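PDB 4HRO: small archaeal modifier protein 1 from Haloferax volcanii DS2, which is a ubiquitin-like protein modifier, attached through its C-terminal glycine to lysines of target proteins, and also serves as a sulfur carrier in molybdenum cofactor biosynthesis. Local coordinates for residues K7-L12 against E80-P85; V21-D26 against L35-G40; G27-G32 against E73-G78. All blocks are in the same frame, centred on the assembly; numbering follows the deposited sequence. Where two conformers were deposited one is given.

Contact 1 (K7-L12 against E80-P85); sequences KLFADL and ELALFP. With CA (calcium ion), chain C.
Leu81, next to the Glu80 whose carboxylate binds a calcium ion through both oxygens, offers its carbonyl O to Lys7 N at 2.8 Å. The answering bond runs from Leu83 N to Lys7 O at 2.9 Å, with a C=O...N angle of 172°. Lys7 thus bonds to both neighbours of Ala82, which is the parallel bridge pattern. Ala82 itself puts its CA hydrogen toward Lys7 O and its methyl group near the Phe9 ring edge. Leu83 turns to the other face of the sheet, beside Leu8, with Leu8 CD2 3.9 Å from Leu83 CB. Its CG is anti to the backbone N (chi1 -168°) and meets Leu12 CD1 at 3.7 Å, the two side chains crossing at about a right angle. Leu83 O is buried without a hydrogen-bond partner and lies in the plane of the Phe9 ring, 3.5 Å from the rim atom Phe9 CD2. Phe84 returns to the face of Ala82 and forms an offset stack with Phe9, the centroids 4.1 Å apart and the planes at 11°. Phe84 CE1 sits over the centre of the Phe9 ring, whereas Phe9 CD2 lies over a face of the Phe84 ring, displaced toward its rim. An alanine in place of Phe9 would probably leave the Phe84 ring without its stacking partner and freer to turn, and would probably take away the ring edge that lies against Leu83 O. Pro85 continues past the strand: its CG comes 3.5 Å from Asp11 OD1, and its CD approaches Leu12 CD1 at the start of helix 10-16. Leu8, Leu81 and Leu83 also touch helix 31-41. Parallel pairing of the N-terminal strand 2-8 with the last strand 80-84, at the middle of a mixed sheet, is the signature of the ubiquitin-like beta-grasp fold.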
loop_
_atom_site.group_PDB
_atom_site.type_symbol
_atom_site.label_atom_id
_atom_site.label_comp_id
_atom_site.label_asym_id
_atom_site.label_seq_id
_atom_site.Cartn_x
_atom_site.Cartn_y
_atom_site.Cartn_z
ATOM N N LYS A 7 -2.002 -1.948 -6.508
ATOM C CA LYS A 7 -3.301 -2.508 -6.831
ATOM C C LYS A 7 -4.087 -2.725 -5.562
ATOM O O LYS A 7 -3.544 -3.178 -4.546
ATOM C CB LYS A 7 -3.155 -3.818 -7.592
ATOM C CG LYS A 7 -3.026 -3.571 -9.079
ATOM C CD LYS A 7 -3.007 -4.851 -9.857
ATOM C CE LYS A 7 -3.379 -4.610 -11.299
ATOM N NZ LYS A 7 -3.219 -5.844 -12.079
ATOM N N LEU A 8 -5.367 -2.360 -5.638
ATOM C CA LEU A 8 -6.302 -2.448 -4.524
ATOM C C LEU A 8 -7.476 -3.337 -4.917
ATOM O O LEU A 8 -7.833 -3.428 -6.089
ATOM C CB LEU A 8 -6.857 -1.061 -4.201
ATOM C CG LEU A 8 -5.840 0.034 -3.887
ATOM C CD1 LEU A 8 -6.581 1.362 -3.659
ATOM C CD2 LEU A 8 -4.933 -0.324 -2.751
ATOM N N PHE A 9 -8.104 -3.947 -3.913
ATOM C CA PHE A 9 -9.138 -4.952 -4.112
ATOM C C PHE A 9 -10.306 -4.710 -3.187
ATOM O O PHE A 9 -10.158 -4.160 -2.086
ATOM C CB PHE A 9 -8.543 -6.357 -3.930
ATOM C CG PHE A 9 -7.451 -6.628 -4.902
ATOM C CD1 PHE A 9 -7.743 -7.171 -6.139
ATOM C CD2 PHE A 9 -6.162 -6.243 -4.635
ATOM C CE1 PHE A 9 -6.752 -7.355 -7.080
ATOM C CE2 PHE A 9 -5.161 -6.422 -5.576
ATOM C CZ PHE A 9 -5.456 -6.959 -6.796
ATOM N N ALA A 10 -11.478 -5.122 -3.664
ATOM C CA ALA A 10 -12.703 -5.138 -2.888
ATOM C C ALA A 10 -12.945 -3.756 -2.264
ATOM O O ALA A 10 -12.923 -2.738 -2.962
ATOM C CB ALA A 10 -12.682 -6.285 -1.841
ATOM N N ASP A 11 -13.183 -3.697 -0.962
ATOM C CA ASP A 11 -13.531 -2.429 -0.331
ATOM C C ASP A 11 -12.422 -1.379 -0.406
ATOM O O ASP A 11 -12.698 -0.173 -0.374
ATOM C CB ASP A 11 -13.951 -2.662 1.131
ATOM C CG ASP A 11 -12.931 -3.453 1.949
ATOM O OD1 ASP A 11 -12.571 -4.595 1.565
ATOM O OD2 ASP A 11 -12.531 -2.943 3.017
ATOM N N LEU A 12 -11.170 -1.810 -0.465
ATOM C CA LEU A 12 -10.075 -0.849 -0.582
ATOM C C LEU A 12 -10.120 -0.115 -1.930
ATOM O O LEU A 12 -9.955 1.103 -1.989
ATOM C CB LEU A 12 -8.734 -1.551 -0.375
ATOM C CG LEU A 12 -8.592 -2.310 0.951
ATOM C CD1 LEU A 12 -7.243 -3.006 1.053
ATOM C CD2 LEU A 12 -8.816 -1.395 2.144
ATOM N N GLU A 80 5.385 -3.472 -8.442
ATOM C CA GLU A 80 3.977 -3.786 -8.441
ATOM C C GLU A 80 3.610 -4.183 -7.019
ATOM O O GLU A 80 3.925 -5.300 -6.567
ATOM C CB GLU A 80 3.710 -4.937 -9.415
ATOM C CG GLU A 80 4.030 -4.525 -10.835
ATOM C CD GLU A 80 4.010 -5.653 -11.840
ATOM O OE1 GLU A 80 3.996 -6.835 -11.484
ATOM O OE2 GLU A 80 4.043 -5.395 -13.050
ATOM N N LEU A 81 2.977 -3.266 -6.298
ATOM C CA LEU A 81 2.579 -3.489 -4.913
ATOM C C LEU A 81 1.101 -3.813 -4.899
ATOM O O LEU A 81 0.337 -3.272 -5.695
ATOM C CB LEU A 81 2.871 -2.229 -4.076
ATOM C CG LEU A 81 4.314 -1.706 -4.173
ATOM C CD1 LEU A 81 4.464 -0.438 -3.324
ATOM C CD2 LEU A 81 5.343 -2.752 -3.801
ATOM N N ALA A 82 0.675 -4.678 -3.994
ATOM C CA ALA A 82 -0.736 -5.068 -3.902
ATOM C C ALA A 82 -1.186 -5.055 -2.458
ATOM O O ALA A 82 -0.439 -5.464 -1.552
ATOM C CB ALA A 82 -0.985 -6.438 -4.525
ATOM N N LEU A 83 -2.415 -4.611 -2.244
ATOM C CA LEU A 83 -2.998 -4.504 -0.930
ATOM C C LEU A 83 -4.337 -5.223 -0.930
ATOM O O LEU A 83 -5.302 -4.769 -1.582
ATOM C CB LEU A 83 -3.185 -3.032 -0.574
ATOM C CG LEU A 83 -3.529 -2.707 0.874
ATOM C CD1 LEU A 83 -2.409 -3.102 1.799
ATOM C CD2 LEU A 83 -3.827 -1.229 1.046
ATOM N N PHE A 84 -4.400 -6.340 -0.205
ATOM C CA PHE A 84 -5.626 -7.115 -0.085
ATOM C C PHE A 84 -6.166 -6.996 1.322
ATOM O O PHE A 84 -5.429 -7.142 2.292
ATOM C CB PHE A 84 -5.376 -8.607 -0.366
ATOM C CG PHE A 84 -5.053 -8.932 -1.794
ATOM C CD1 PHE A 84 -6.062 -9.214 -2.684
ATOM C CD2 PHE A 84 -3.747 -9.016 -2.231
ATOM C CE1 PHE A 84 -5.785 -9.543 -3.991
ATOM C CE2 PHE A 84 -3.466 -9.340 -3.539
ATOM C CZ PHE A 84 -4.487 -9.608 -4.414
ATOM N N PRO A 85 -7.478 -6.788 1.447
ATOM C CA PRO A 85 -8.078 -6.893 2.769
ATOM C C PRO A 85 -8.026 -8.342 3.289
ATOM O O PRO A 85 -7.724 -9.273 2.551
ATOM C CB PRO A 85 -9.504 -6.394 2.546
ATOM C CG PRO A 85 -9.791 -6.741 1.126
ATOM C CD PRO A 85 -8.483 -6.648 0.378
HETATM CA CA CA C . 3.983 -7.631 -13.871
HETATM O O HOH W 1 4.771 -9.623 -12.806
#

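Contact 2 (V21-D26 against L35-G40); sequences VRVDVD and LDALVG
Val23 and Ala37 make the closest backbone approach, their CA atoms 6.4 Å apart, and the contact is wholly apolar: no hydrogen bond joins strand 21-25 to helix 35-40. The axes of the two segments come within 8.4 Å at an angle of 124°, so the helix runs slantwise and roughly against the strand. Methyl-to-methyl packing centres on Ala37 CB, which meets Val25 CG1 at 3.9 Å and Val23 CG1 at 4.1 Å. In both valines CG1 is anti to the carbonyl carbon, and it is this branch that reaches Ala37 CB. Methyl-to-backbone packing comes next: Val23 CG1 lies 3.9 Å from Leu38 N, against the helix main chain itself, an approach consistent with the small side chain of Ala37. The branched pair Val21 and Leu38 completes the row. Leu38 CG is anti to the backbone N (chi1 167°), and CD1 beyond it reaches Val21 CB at 3.7 Å, touching both Val21 methyl groups as well; the two side chains cross at about a right angle. Leu38 also meets Trp6 of strand 2-8 and Leu83 of strand 80-84. A single helix laid obliquely over one face of the sheet, here packed on the edge strand 20-25, is characteristic of the beta-grasp fold.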
loop_
_atom_site.group_PDB
_atom_site.type_symbol
_atom_site.label_atom_id
_atom_site.label_comp_id
_atom_site.label_asym_id
_atom_site.label_seq_id
_atom_site.Cartn_x
_atom_site.Cartn_y
_atom_site.Cartn_z
ATOM N N VAL A 21 -3.309 2.661 -8.230
ATOM C CA VAL A 21 -2.887 3.975 -7.763
ATOM C C VAL A 21 -1.393 4.117 -7.938
ATOM O O VAL A 21 -0.616 3.356 -7.379
ATOM C CB VAL A 21 -3.232 4.223 -6.273
ATOM C CG1 VAL A 21 -2.718 5.578 -5.831
ATOM C CG2 VAL A 21 -4.721 4.121 -6.025
ATOM N N ARG A 22 -0.988 5.118 -8.711
ATOM C CA ARG A 22 0.411 5.443 -8.894
ATOM C C ARG A 22 0.944 6.217 -7.700
ATOM O O ARG A 22 0.275 7.130 -7.206
ATOM C CB ARG A 22 0.602 6.310 -10.146
ATOM C CG ARG A 22 0.107 5.706 -11.430
ATOM C CD ARG A 22 0.407 6.627 -12.602
ATOM N NE ARG A 22 -0.233 6.153 -13.822
ATOM C CZ ARG A 22 -0.233 6.808 -14.981
ATOM N NH1 ARG A 22 0.381 7.980 -15.100
ATOM N NH2 ARG A 22 -0.855 6.278 -16.024
ATOM N N VAL A 23 2.158 5.879 -7.276
ATOM C CA VAL A 23 2.862 6.652 -6.257
ATOM C C VAL A 23 4.309 6.876 -6.685
ATOM O O VAL A 23 4.840 6.179 -7.545
ATOM C CB VAL A 23 2.804 5.998 -4.830
ATOM C CG1 VAL A 23 1.361 5.863 -4.347
ATOM C CG2 VAL A 23 3.550 4.650 -4.776
ATOM N N ASP A 24 4.946 7.863 -6.065
ATOM C CA ASP A 24 6.328 8.274 -6.371
ATOM C C ASP A 24 6.997 8.518 -5.016
ATOM O O ASP A 24 6.557 9.400 -4.268
ATOM C CB ASP A 24 6.267 9.543 -7.243
ATOM C CG ASP A 24 7.613 10.151 -7.571
ATOM O OD1 ASP A 24 8.665 9.535 -7.336
ATOM O OD2 ASP A 24 7.579 11.287 -8.096
ATOM N N VAL A 25 7.985 7.709 -4.670
ATOM C CA VAL A 25 8.539 7.710 -3.314
ATOM C C VAL A 25 10.061 7.868 -3.313
ATOM O O VAL A 25 10.702 7.825 -4.356
ATOM C CB VAL A 25 8.126 6.421 -2.564
ATOM C CG1 VAL A 25 6.605 6.347 -2.422
ATOM C CG2 VAL A 25 8.659 5.193 -3.275
ATOM N N ASP A 26 10.644 8.078 -2.131
ATOM C CA ASP A 26 12.095 8.247 -2.034
ATOM C C ASP A 26 12.860 6.986 -2.398
ATOM O O ASP A 26 12.310 5.873 -2.419
ATOM C CB ASP A 26 12.533 8.675 -0.619
ATOM C CG ASP A 26 12.386 10.144 -0.370
ATOM O OD1 ASP A 26 11.965 10.881 -1.273
ATOM O OD2 ASP A 26 12.701 10.538 0.764
ATOM N N LEU A 35 3.117 2.538 1.310
ATOM C CA LEU A 35 1.748 2.418 1.787
ATOM C C LEU A 35 1.232 3.758 2.325
ATOM O O LEU A 35 0.096 4.150 2.067
ATOM C CB LEU A 35 1.686 1.311 2.838
ATOM C CG LEU A 35 0.328 1.035 3.458
ATOM C CD1 LEU A 35 -0.739 0.718 2.406
ATOM C CD2 LEU A 35 0.456 -0.094 4.477
ATOM N N ASP A 36 2.077 4.474 3.052
ATOM C CA ASP A 36 1.717 5.804 3.532
ATOM C C ASP A 36 1.506 6.776 2.373
ATOM O O ASP A 36 0.640 7.652 2.451
ATOM C CB ASP A 36 2.787 6.343 4.475
ATOM C CG ASP A 36 2.692 5.768 5.892
ATOM O OD1 ASP A 36 1.703 5.059 6.218
ATOM O OD2 ASP A 36 3.631 6.043 6.675
ATOM N N ALA A 37 2.263 6.620 1.288
ATOM C CA ALA A 37 2.039 7.445 0.088
ATOM C C ALA A 37 0.673 7.137 -0.534
ATOM O O ALA A 37 -0.039 8.051 -0.948
ATOM C CB ALA A 37 3.166 7.246 -0.919
ATOM N N LEU A 38 0.298 5.861 -0.580
ATOM C CA LEU A 38 -1.021 5.471 -1.063
ATOM C C LEU A 38 -2.120 6.114 -0.221
ATOM O O LEU A 38 -3.089 6.657 -0.742
ATOM C CB LEU A 38 -1.153 3.952 -1.026
ATOM C CG LEU A 38 -2.562 3.390 -1.202
ATOM C CD1 LEU A 38 -3.154 3.708 -2.567
ATOM C CD2 LEU A 38 -2.538 1.893 -0.984
ATOM N N VAL A 39 -2.004 6.027 1.095
ATOM C CA VAL A 39 -3.014 6.580 1.972
ATOM C C VAL A 39 -3.035 8.113 1.860
ATOM O O VAL A 39 -4.108 8.710 1.870
ATOM C CB VAL A 39 -2.841 6.066 3.424
ATOM C CG1 VAL A 39 -3.840 6.734 4.357
ATOM C CG2 VAL A 39 -2.994 4.538 3.467
ATOM N N GLY A 40 -1.883 8.745 1.705
ATOM C CA GLY A 40 -1.865 10.185 1.455
ATOM C C GLY A 40 -2.630 10.559 0.190
ATOM O O GLY A 40 -3.325 11.589 0.153
#

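Contact 3 (G27-G32 against E73-G78); sequences GDATVG and EATAAG. With CA (calcium ion), chain D.
A hydrated calcium site joins Gly27 and Thr75, whose carbonyl oxygens are the two protein ligands of the ion. Gly27 O and Thr75 O each stand 2.3 Å from the calcium ion, and five waters bring the shell to seven oxygens. The protein tethers three of those waters from a second shell. Water 3 donates to Ala29 O at 2.7 Å and accepts from Thr75 N, water 4 donates to the Thr75 hydroxyl, and water 2 donates to Asp28 OD1. Asp28 is therefore linked to the metal through water rather than directly.

The two loops are also bonded to each other. Thr75 OG1 lies between the backbone N and the carbonyl carbon (chi1 62°), and from there donates to Ala29 O at 2.8 Å. The hydroxyl stands well out of the Ala29 carbonyl plane, by 44°. Ala29 O thus takes this bond and the one from water 3, with only a weak addition from Thr75 N, while the hydroxyl donates to Ala29 and accepts from water 4.

Next to this lies the start of the beta-grasp helix 31-41. Thr30 is its N-cap residue, with the side-chain oxygen OG1 bonded to Asp33 N. The first-turn amide Val31 N is taken by the other loop, donating to Glu73 O at 2.8 Å with an N-H...O angle of 152°. Thr30 CA also makes a CA-H...O contact with Glu73 O, at 3.2 Å. The carboxylate of Glu73 is directed to another partner, its OE1 bonding to Ala70 N. Thr75 CG2 lies against the backbone, 3.6 Å from Val31 N, and its apolar contact is with Val31 CG2 at 3.8 Å.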
loop_
_atom_site.group_PDB
_atom_site.type_symbol
_atom_site.label_atom_id
_atom_site.label_comp_id
_atom_site.label_asym_id
_atom_site.label_seq_id
_atom_site.Cartn_x
_atom_site.Cartn_y
_atom_site.Cartn_z
ATOM N N GLY A 27 14.137 7.185 -2.673
ATOM C CA GLY A 27 15.023 6.109 -3.072
ATOM C C GLY A 27 15.156 4.987 -2.080
ATOM O O GLY A 27 15.269 3.854 -2.485
ATOM N N ASP A 28 15.127 5.296 -0.784
ATOM C CA ASP A 28 15.180 4.284 0.263
ATOM C C ASP A 28 13.825 4.133 0.955
ATOM O O ASP A 28 13.759 3.626 2.065
ATOM C CB ASP A 28 16.282 4.617 1.279
ATOM C CG ASP A 28 17.692 4.392 0.727
ATOM O OD1 ASP A 28 17.866 3.741 -0.326
ATOM O OD2 ASP A 28 18.652 4.874 1.363
ATOM N N ALA A 29 12.737 4.512 0.283
ATOM C CA ALA A 29 11.395 4.299 0.843
ATOM C C ALA A 29 11.145 2.824 1.056
ATOM O O ALA A 29 11.427 2.005 0.186
ATOM C CB ALA A 29 10.329 4.856 -0.081
ATOM N N THR A 30 10.574 2.495 2.198
ATOM C CA THR A 30 10.165 1.124 2.469
ATOM C C THR A 30 8.780 0.857 1.891
ATOM O O THR A 30 8.078 1.765 1.446
ATOM C CB THR A 30 10.112 0.885 3.969
ATOM O OG1 THR A 30 9.117 1.757 4.510
ATOM C CG2 THR A 30 11.463 1.128 4.621
ATOM N N VAL A 31 8.366 -0.395 1.946
ATOM C CA VAL A 31 7.009 -0.745 1.607
ATOM C C VAL A 31 6.012 0.046 2.453
ATOM O O VAL A 31 4.996 0.536 1.944
ATOM C CB VAL A 31 6.809 -2.281 1.740
ATOM C CG1 VAL A 31 5.335 -2.642 1.681
ATOM C CG2 VAL A 31 7.617 -3.020 0.654
ATOM N N GLY A 32 6.296 0.186 3.744
ATOM C CA GLY A 32 5.485 1.004 4.628
ATOM C C GLY A 32 5.404 2.469 4.205
ATOM O O GLY A 32 4.341 3.094 4.265
ATOM N N GLU A 73 10.526 -3.712 4.324
ATOM C CA GLU A 73 11.259 -4.107 3.122
ATOM C C GLU A 73 11.444 -2.955 2.153
ATOM O O GLU A 73 10.712 -1.973 2.180
ATOM C CB GLU A 73 10.577 -5.294 2.435
ATOM C CG GLU A 73 10.712 -6.589 3.237
ATOM C CD GLU A 73 9.958 -7.761 2.656
ATOM O OE1 GLU A 73 9.484 -8.566 3.480
ATOM O OE2 GLU A 73 9.864 -7.896 1.403
ATOM N N ALA A 74 12.444 -3.092 1.294
ATOM C CA ALA A 74 12.759 -2.095 0.289
ATOM C C ALA A 74 11.710 -2.034 -0.815
ATOM O O ALA A 74 10.902 -2.942 -0.975
ATOM C CB ALA A 74 14.132 -2.393 -0.317
ATOM N N THR A 75 11.736 -0.931 -1.544
ATOM C CA THR A 75 10.976 -0.790 -2.772
ATOM C C THR A 75 11.913 -0.316 -3.867
ATOM O O THR A 75 13.006 0.188 -3.600
ATOM C CB THR A 75 9.815 0.226 -2.647
ATOM O OG1 THR A 75 10.326 1.535 -2.365
ATOM C CG2 THR A 75 8.817 -0.205 -1.604
ATOM N N ALA A 76 11.460 -0.424 -5.108
ATOM C CA ALA A 76 12.237 0.018 -6.257
ATOM C C ALA A 76 11.320 0.511 -7.362
ATOM O O ALA A 76 10.173 0.099 -7.468
ATOM C CB ALA A 76 13.116 -1.117 -6.755
ATOM N N ALA A 77 11.860 1.377 -8.206
ATOM C CA ALA A 77 11.160 1.851 -9.383
ATOM C C ALA A 77 10.594 0.690 -10.177
ATOM O O ALA A 77 11.265 -0.318 -10.386
ATOM C CB ALA A 77 12.101 2.666 -10.243
ATOM N N GLY A 78 9.336 0.842 -10.579
ATOM C CA GLY A 78 8.652 -0.178 -11.365
ATOM C C GLY A 78 7.954 -1.243 -10.536
ATOM O O GLY A 78 7.317 -2.136 -11.092
HETATM CA CA CA D . 14.696 1.656 -2.911
HETATM O O HOH W 2 16.828 1.629 -1.737
HETATM O O HOH W 3 13.831 1.232 -0.719
HETATM O O HOH W 4 12.623 2.995 -3.194
HETATM O O HOH W 5 15.556 2.089 -5.055
HETATM O O HOH W 6 15.681 -0.509 -3.171
#

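From the N terminus, the end of strand 2-8 and the start of helix 10-16 make up 7-12, where contact 1 opens; it closes only at 80-85, so its loop encloses both others. Residues 21-26 then begin contact 2, and 27-32, directly after them, begin contact 3. Contact 2 closes first, at 35-40, and contact 3 at 73-78; since their segments alternate, the two cross, and both use helix 31-41. Their centres are about 10 Å apart, and Val25 packs on Thr75. Contact 1 meets contact 2 where Leu8 and Leu83 touch Leu38. Together they tie the centre of the sheet, its edge strand, the helix and the calcium-bound loops.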